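Local coordinates for ssDNA binding protein (Aeropyrum pernix, PDB 4PSN), which binds single-stranded DNA, which it probably entraps in a system of tunnels running between its subunits, at residues L151-R163 and L174-I186. Residues are numbered along the deposited sequence; the frame is centred on the assembly and turned at random.
Sequences LIVTPLNGEALVR and LKRTRVQVEADRI
L161 lays CD1 over one face of the R176 guanidinium, 3.9 Å above its plane and toward the rim, while its CB sits over the rim of one face of the R163 guanidinium, whose NH1 and NH2 grip T154 OG1 end-on. At the edge of the third such group, R178 NH1 meets the syn side of E159 OE2 at 2.8 Å in a salt bridge, the carboxylate turned 84° from the guanidinium. A bend at chi3 (49°) swings R178's end toward that carboxylate, and its NH2 forms a salt bridge with D133 of the second subunit. An alanine in place of E159 would probably leave R178 NH1 without its charged mate and the guanidinium, held by D133 alone of these two acids, freer to turn. This row of side chains illustrates how antiparallel strands sort their two faces: on the other, V162 CG1 meets L174 CD2 (3.7 Å) and V162 CG2 meets V179 CG2 (4.0 Å). Paired backbone bonds at A160–V179 and V162–T177 hold the hairpin of strands 159-166 and 172-180. R176 NH2 forms a salt bridge with D136 of the second subunit. Beyond the largely apolar face lies helix 186-198, whose I186 packs tip to tip on V153; strand 146-155 flanks the hairpin.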
ATOM      1  N   LEU C 151      27.469  16.780 -12.362  1.00 17.53           N
ATOM      2  CA  LEU C 151      27.243  17.385 -13.647  1.00 19.37           C
ATOM      3  C   LEU C 151      28.403  16.935 -14.493  1.00 18.80           C
ATOM      4  O   LEU C 151      29.505  16.815 -13.990  1.00 21.68           O
ATOM      5  CB  LEU C 151      27.319  18.892 -13.455  1.00 26.84           C
ATOM      6  CG  LEU C 151      27.036  19.763 -14.650  1.00 38.12           C
ATOM      7  CD1 LEU C 151      25.654  20.332 -14.481  1.00 43.08           C
ATOM      8  CD2 LEU C 151      28.062  20.861 -14.703  1.00 41.21           C
ATOM      9  N   ILE C 152      28.172  16.694 -15.774  1.00 17.61           N
ATOM     10  CA  ILE C 152      29.279  16.369 -16.654  1.00 19.99           C
ATOM     11  C   ILE C 152      29.263  17.287 -17.861  1.00 17.39           C
ATOM     12  O   ILE C 152      28.226  17.521 -18.474  1.00 17.60           O
ATOM     13  CB  ILE C 152      29.260  14.878 -17.081  1.00 21.63           C
ATOM     14  CG1 ILE C 152      30.424  14.574 -18.032  1.00 24.24           C
ATOM     15  CG2 ILE C 152      27.910  14.501 -17.722  1.00 20.94           C
ATOM     16  CD1 ILE C 152      30.665  13.062 -18.179  1.00 23.12           C
ATOM     17  N   VAL C 153      30.427  17.817 -18.194  1.00 16.10           N
ATOM     18  CA  VAL C 153      30.543  18.781 -19.270  1.00 17.74           C
ATOM     19  C   VAL C 153      31.474  18.265 -20.358  1.00 17.48           C
ATOM     20  O   VAL C 153      32.632  17.914 -20.094  1.00 20.87           O
ATOM     21  CB  VAL C 153      31.113  20.112 -18.731  1.00 22.54           C
ATOM     22  CG1 VAL C 153      31.310  21.121 -19.887  1.00 19.22           C
ATOM     23  CG2 VAL C 153      30.165  20.676 -17.683  1.00 19.29           C
ATOM     24  N   THR C 154      30.978  18.222 -21.587  1.00 18.64           N
ATOM     25  CA  THR C 154      31.804  17.773 -22.703  1.00 22.60           C
ATOM     26  C   THR C 154      32.157  18.959 -23.592  1.00 20.51           C
ATOM     27  O   THR C 154      31.295  19.508 -24.262  1.00 24.88           O
ATOM     28  CB  THR C 154      31.072  16.712 -23.573  1.00 32.81           C
ATOM     29  OG1 THR C 154      30.577  15.654 -22.744  1.00 32.41           O
ATOM     30  CG2 THR C 154      32.021  16.133 -24.632  1.00 31.22           C
ATOM     31  N   PRO C 155      33.423  19.365 -23.593  1.00 23.60           N
ATOM     32  CA  PRO C 155      33.812  20.512 -24.414  1.00 25.79           C
ATOM     33  C   PRO C 155      33.714  20.158 -25.891  1.00 26.22           C
ATOM     34  O   PRO C 155      34.141  19.085 -26.319  1.00 26.36           O
ATOM     35  CB  PRO C 155      35.275  20.762 -24.004  1.00 29.42           C
ATOM     36  CG  PRO C 155      35.417  20.081 -22.657  1.00 28.62           C
ATOM     37  CD  PRO C 155      34.519  18.892 -22.731  1.00 29.83           C
ATOM     38  N   LEU C 156      33.095  21.032 -26.663  1.00 22.57           N
ATOM     39  CA  LEU C 156      33.072  20.839 -28.100  1.00 27.75           C
ATOM     40  C   LEU C 156      34.068  21.840 -28.674  1.00 34.09           C
ATOM     41  O   LEU C 156      35.222  21.873 -28.264  1.00 45.81           O
ATOM     42  CB  LEU C 156      31.666  21.068 -28.643  1.00 30.92           C
ATOM     43  CG  LEU C 156      30.605  20.173 -27.988  1.00 30.83           C
ATOM     44  CD1 LEU C 156      29.185  20.623 -28.327  1.00 30.59           C
ATOM     45  CD2 LEU C 156      30.826  18.707 -28.353  1.00 28.45           C
ATOM     46  N   ASN C 157      33.628  22.674 -29.598  1.00 30.72           N
ATOM     47  CA  ASN C 157      34.519  23.680 -30.179  1.00 28.76           C
ATOM     48  C   ASN C 157      33.845  25.034 -30.010  1.00 25.23           C
ATOM     49  O   ASN C 157      33.003  25.407 -30.813  1.00 29.12           O
ATOM     50  CB  ASN C 157      34.800  23.339 -31.660  1.00 23.45           C
ATOM     51  CG  ASN C 157      35.738  24.350 -32.347  1.00 33.87           C
ATOM     52  OD1 ASN C 157      36.334  25.213 -31.702  1.00 32.41           O
ATOM     53  ND2 ASN C 157      35.848  24.244 -33.672  1.00 32.24           N
ATOM     54  N   GLY C 158      34.184  25.741 -28.932  1.00 23.36           N
ATOM     55  CA  GLY C 158      33.530  26.998 -28.581  1.00 21.85           C
ATOM     56  C   GLY C 158      32.194  26.757 -27.902  1.00 19.22           C
ATOM     57  O   GLY C 158      31.442  27.685 -27.577  1.00 21.30           O
ATOM     58  N   GLU C 159      31.886  25.483 -27.700  1.00 19.50           N
ATOM     59  CA  GLU C 159      30.613  25.096 -27.120  1.00 20.44           C
ATOM     60  C   GLU C 159      30.833  23.926 -26.179  1.00 23.84           C
ATOM     61  O   GLU C 159      31.927  23.365 -26.123  1.00 22.06           O
ATOM     62  CB  GLU C 159      29.646  24.649 -28.219  1.00 22.19           C
ATOM     63  CG  GLU C 159      29.278  25.712 -29.225  1.00 28.27           C
ATOM     64  CD  GLU C 159      28.235  25.218 -30.209  1.00 41.14           C
ATOM     65  OE1 GLU C 159      28.599  24.455 -31.134  1.00 43.63           O
ATOM     66  OE2 GLU C 159      27.043  25.581 -30.048  1.00 44.67           O
ATOM     67  N   ALA C 160      29.778  23.531 -25.470  1.00 17.93           N
ATOM     68  CA  ALA C 160      29.858  22.350 -24.625  1.00 20.58           C
ATOM     69  C   ALA C 160      28.484  21.701 -24.481  1.00 20.88           C
ATOM     70  O   ALA C 160      27.463  22.373 -24.555  1.00 20.99           O
ATOM     71  CB  ALA C 160      30.422  22.717 -23.235  1.00 18.96           C
ATOM     72  N   LEU C 161      28.476  20.392 -24.267  1.00 16.37           N
ATOM     73  CA  LEU C 161      27.278  19.691 -23.843  1.00 17.76           C
ATOM     74  C   LEU C 161      27.324  19.556 -22.326  1.00 25.02           C
ATOM     75  O   LEU C 161      28.369  19.219 -21.759  1.00 21.10           O
ATOM     76  CB  LEU C 161      27.252  18.307 -24.469  1.00 21.44           C
ATOM     77  CG  LEU C 161      27.318  18.309 -25.992  1.00 24.42           C
ATOM     78  CD1 LEU C 161      27.409  16.891 -26.523  1.00 24.06           C
ATOM     79  CD2 LEU C 161      26.107  19.007 -26.566  1.00 27.76           C
ATOM     80  N   VAL C 162      26.192  19.814 -21.677  1.00 19.28           N
ATOM     81  CA  VAL C 162      26.102  19.724 -20.237  1.00 23.09           C
ATOM     82  C   VAL C 162      24.921  18.833 -19.885  1.00 25.62           C
ATOM     83  O   VAL C 162      23.853  18.959 -20.475  1.00 23.92           O
ATOM     84  CB  VAL C 162      25.854  21.107 -19.618  1.00 19.73           C
ATOM     85  CG1 VAL C 162      25.821  20.994 -18.110  1.00 25.97           C
ATOM     86  CG2 VAL C 162      26.954  22.074 -20.050  1.00 26.88           C
ATOM     87  N   ARG C 163      25.123  17.920 -18.944  1.00 17.90           N
ATOM     88  CA  ARG C 163      24.003  17.170 -18.371  1.00 19.09           C
ATOM     89  C   ARG C 163      24.319  16.813 -16.933  1.00 16.67           C
ATOM     90  O   ARG C 163      25.461  16.911 -16.512  1.00 15.56           O
ATOM     91  CB  ARG C 163      23.636  15.916 -19.192  1.00 25.26           C
ATOM     92  CG  ARG C 163      24.769  15.008 -19.620  1.00 31.42           C
ATOM     93  CD  ARG C 163      25.571  15.666 -20.739  1.00 43.00           C
ATOM     94  NE  ARG C 163      26.357  14.728 -21.532  1.00 43.61           N
ATOM     95  CZ  ARG C 163      27.637  14.913 -21.844  1.00 44.33           C
ATOM     96  NH1 ARG C 163      28.276  14.013 -22.582  1.00 52.90           N
ATOM     97  NH2 ARG C 163      28.282  15.996 -21.418  1.00 29.92           N
ATOM     98  N   LEU C 174      19.018  17.209 -15.510  1.00 18.47           N
ATOM     99  CA  LEU C 174      19.346  18.139 -16.579  1.00 22.23           C
ATOM    100  C   LEU C 174      19.706  17.310 -17.808  1.00 25.91           C
ATOM    101  O   LEU C 174      20.722  16.616 -17.813  1.00 22.05           O
ATOM    102  CB  LEU C 174      20.517  19.033 -16.164  1.00 21.36           C
ATOM    103  CG  LEU C 174      21.027  20.038 -17.196  1.00 27.75           C
ATOM    104  CD1 LEU C 174      20.015  21.153 -17.397  1.00 29.68           C
ATOM    105  CD2 LEU C 174      22.384  20.600 -16.766  1.00 23.97           C
ATOM    106  N   LYS C 175      18.847  17.357 -18.825  1.00 24.54           N
ATOM    107  CA  LYS C 175      19.053  16.655 -20.096  1.00 31.06           C
ATOM    108  C   LYS C 175      20.165  17.308 -20.914  1.00 23.63           C
ATOM    109  O   LYS C 175      20.475  18.481 -20.708  1.00 24.32           O
ATOM    110  CB  LYS C 175      17.775  16.695 -20.936  1.00 37.00           C
ATOM    111  CG  LYS C 175      16.506  16.376 -20.171  1.00 54.73           C
ATOM    112  CD  LYS C 175      16.405  14.893 -19.893  1.00 60.55           C
ATOM    113  CE  LYS C 175      15.016  14.528 -19.419  1.00 59.80           C
ATOM    114  NZ  LYS C 175      14.691  13.128 -19.785  1.00 53.92           N
ATOM    115  N   ARG C 176      20.745  16.552 -21.846  1.00 28.40           N
ATOM    116  CA  ARG C 176      21.773  17.092 -22.733  1.00 31.78           C
ATOM    117  C   ARG C 176      21.420  18.508 -23.204  1.00 29.97           C
ATOM    118  O   ARG C 176      20.364  18.754 -23.784  1.00 29.58           O
ATOM    119  CB  ARG C 176      22.029  16.178 -23.934  1.00 34.95           C
ATOM    120  CG  ARG C 176      23.172  16.699 -24.807  1.00 38.28           C
ATOM    121  CD  ARG C 176      23.231  16.058 -26.195  1.00 38.08           C
ATOM    122  NE  ARG C 176      23.903  14.763 -26.174  1.00 38.60           N
ATOM    123  CZ  ARG C 176      24.444  14.187 -27.241  1.00 40.77           C
ATOM    124  NH1 ARG C 176      25.035  13.007 -27.122  1.00 44.27           N
ATOM    125  NH2 ARG C 176      24.399  14.794 -28.424  1.00 36.71           N
ATOM    126  N   THR C 177      22.311  19.447 -22.933  1.00 23.60           N
ATOM    127  CA  THR C 177      22.057  20.837 -23.259  1.00 26.89           C
ATOM    128  C   THR C 177      23.319  21.396 -23.881  1.00 26.87           C
ATOM    129  O   THR C 177      24.407  21.250 -23.322  1.00 26.30           O
ATOM    130  CB  THR C 177      21.721  21.639 -21.981  1.00 32.29           C
ATOM    131  OG1 THR C 177      20.577  21.063 -21.348  1.00 37.11           O
ATOM    132  CG2 THR C 177      21.431  23.090 -22.311  1.00 31.17           C
ATOM    133  N   ARG C 178      23.188  22.037 -25.036  1.00 23.03           N
ATOM    134  CA  ARG C 178      24.362  22.587 -25.702  1.00 21.91           C
ATOM    135  C   ARG C 178      24.457  24.069 -25.421  1.00 25.56           C
ATOM    136  O   ARG C 178      23.482  24.792 -25.576  1.00 29.44           O
ATOM    137  CB  ARG C 178      24.342  22.309 -27.205  1.00 26.19           C
ATOM    138  CG  ARG C 178      25.544  22.895 -27.939  1.00 31.14           C
ATOM    139  CD  ARG C 178      25.767  22.234 -29.309  1.00 32.17           C
ATOM    140  NE  ARG C 178      24.533  22.171 -30.087  1.00 42.92           N
ATOM    141  CZ  ARG C 178      24.145  23.090 -30.966  1.00 47.47           C
ATOM    142  NH1 ARG C 178      24.900  24.161 -31.198  1.00 54.07           N
ATOM    143  NH2 ARG C 178      22.999  22.934 -31.620  1.00 36.64           N
ATOM    144  N   VAL C 179      25.637  24.519 -25.000  1.00 19.36           N
ATOM    145  CA  VAL C 179      25.807  25.907 -24.570  1.00 23.55           C
ATOM    146  C   VAL C 179      27.066  26.469 -25.199  1.00 23.82           C
ATOM    147  O   VAL C 179      27.991  25.722 -25.535  1.00 23.06           O
ATOM    148  CB  VAL C 179      25.922  26.023 -23.027  1.00 28.13           C
ATOM    149  CG1 VAL C 179      24.660  25.510 -22.353  1.00 24.58           C
ATOM    150  CG2 VAL C 179      27.146  25.260 -22.514  1.00 25.19           C
ATOM    151  N   GLN C 180      27.105  27.785 -25.359  1.00 23.11           N
ATOM    152  CA  GLN C 180      28.279  28.436 -25.934  1.00 25.39           C
ATOM    153  C   GLN C 180      29.241  28.827 -24.824  1.00 28.77           C
ATOM    154  O   GLN C 180      28.855  29.502 -23.876  1.00 32.91           O
ATOM    155  CB  GLN C 180      27.873  29.687 -26.716  1.00 32.01           C
ATOM    156  CG  GLN C 180      28.998  30.227 -27.611  1.00 39.67           C
ATOM    157  CD  GLN C 180      28.584  31.447 -28.415  1.00 44.85           C
ATOM    158  OE1 GLN C 180      27.530  32.035 -28.178  1.00 43.62           O
ATOM    159  NE2 GLN C 180      29.417  31.833 -29.373  1.00 46.52           N
ATOM    160  N   VAL C 181      30.493  28.401 -24.942  1.00 25.28           N
ATOM    161  CA  VAL C 181      31.495  28.679 -23.928  1.00 26.75           C
ATOM    162  C   VAL C 181      32.892  28.262 -24.410  1.00 31.13           C
ATOM    163  O   VAL C 181      33.057  27.174 -24.980  1.00 31.06           O
ATOM    164  CB  VAL C 181      31.158  27.917 -22.628  1.00 25.34           C
ATOM    165  CG1 VAL C 181      31.137  26.434 -22.896  1.00 22.64           C
ATOM    166  CG2 VAL C 181      32.171  28.254 -21.520  1.00 31.36           C
ATOM    167  N   GLU C 182      33.895  29.109 -24.181  1.00 33.87           N
ATOM    168  CA  GLU C 182      35.287  28.735 -24.477  1.00 37.76           C
ATOM    169  C   GLU C 182      35.820  27.730 -23.448  1.00 38.85           C
ATOM    170  O   GLU C 182      35.457  27.800 -22.276  1.00 34.23           O
ATOM    171  CB  GLU C 182      36.194  29.969 -24.545  1.00 38.83           C
ATOM    172  CG  GLU C 182      35.853  30.928 -25.688  1.00 41.87           C
ATOM    173  CD  GLU C 182      35.908  30.262 -27.058  1.00 50.11           C
ATOM    174  OE1 GLU C 182      36.590  29.219 -27.204  1.00 51.89           O
ATOM    175  OE2 GLU C 182      35.264  30.784 -27.994  1.00 49.42           O
ATOM    176  N   ALA C 183      36.686  26.814 -23.885  1.00 37.03           N
ATOM    177  CA  ALA C 183      37.118  25.684 -23.051  1.00 39.52           C
ATOM    178  C   ALA C 183      37.812  26.081 -21.746  1.00 42.17           C
ATOM    179  O   ALA C 183      37.618  25.427 -20.717  1.00 44.09           O
ATOM    180  CB  ALA C 183      37.993  24.735 -23.844  1.00 40.09           C
ATOM    181  N   ASP C 184      38.609  27.149 -21.777  1.00 36.12           N
ATOM    182  CA  ASP C 184      39.287  27.607 -20.564  1.00 38.18           C
ATOM    183  C   ASP C 184      38.358  28.385 -19.644  1.00 38.31           C
ATOM    184  O   ASP C 184      38.782  28.858 -18.597  1.00 41.66           O
ATOM    185  CB  ASP C 184      40.530  28.441 -20.894  1.00 52.63           C
ATOM    186  CG  ASP C 184      40.277  29.456 -21.992  1.00 67.96           C
ATOM    187  OD1 ASP C 184      40.446  29.094 -23.179  1.00 77.13           O
ATOM    188  OD2 ASP C 184      39.908  30.611 -21.674  1.00 67.56           O
ATOM    189  N   ARG C 185      37.090  28.496 -20.030  1.00 36.05           N
ATOM    190  CA  ARG C 185      36.108  29.243 -19.248  1.00 35.18           C
ATOM    191  C   ARG C 185      35.019  28.335 -18.660  1.00 28.59           C
ATOM    192  O   ARG C 185      34.028  28.818 -18.118  1.00 26.83           O
ATOM    193  CB  ARG C 185      35.462  30.333 -20.111  1.00 33.34           C
ATOM    194  CG  ARG C 185      36.433  31.417 -20.584  1.00 42.65           C
ATOM    195  CD  ARG C 185      37.122  32.104 -19.410  1.00 47.44           C
ATOM    196  NE  ARG C 185      36.180  32.871 -18.600  1.00 59.15           N
ATOM    197  CZ  ARG C 185      36.516  33.559 -17.513  1.00 68.63           C
ATOM    198  NH1 ARG C 185      35.589  34.222 -16.832  1.00 68.16           N
ATOM    199  NH2 ARG C 185      37.782  33.582 -17.103  1.00 74.51           N
ATOM    200  N   ILE C 186      35.196  27.026 -18.777  1.00 25.76           N
ATOM    201  CA  ILE C 186      34.158  26.094 -18.336  1.00 27.66           C
ATOM    202  C   ILE C 186      33.920  26.173 -16.819  1.00 24.25           C
ATOM    203  O   ILE C 186      32.775  26.189 -16.370  1.00 22.42           O
ATOM    204  CB  ILE C 186      34.426  24.638 -18.838  1.00 29.40           C
ATOM    205  CG1 ILE C 186      34.227  24.590 -20.363  1.00 31.56           C
ATOM    206  CG2 ILE C 186      33.479  23.636 -18.153  1.00 22.65           C
ATOM    207  CD1 ILE C 186      34.476  23.241 -21.010  1.00 33.55           C
TER
HETATM  208  O   HOH W   1      32.481  30.192 -27.973  1.00 39.12           O
HETATM  209  O   HOH W   2      34.257  24.730 -24.967  1.00 31.19           O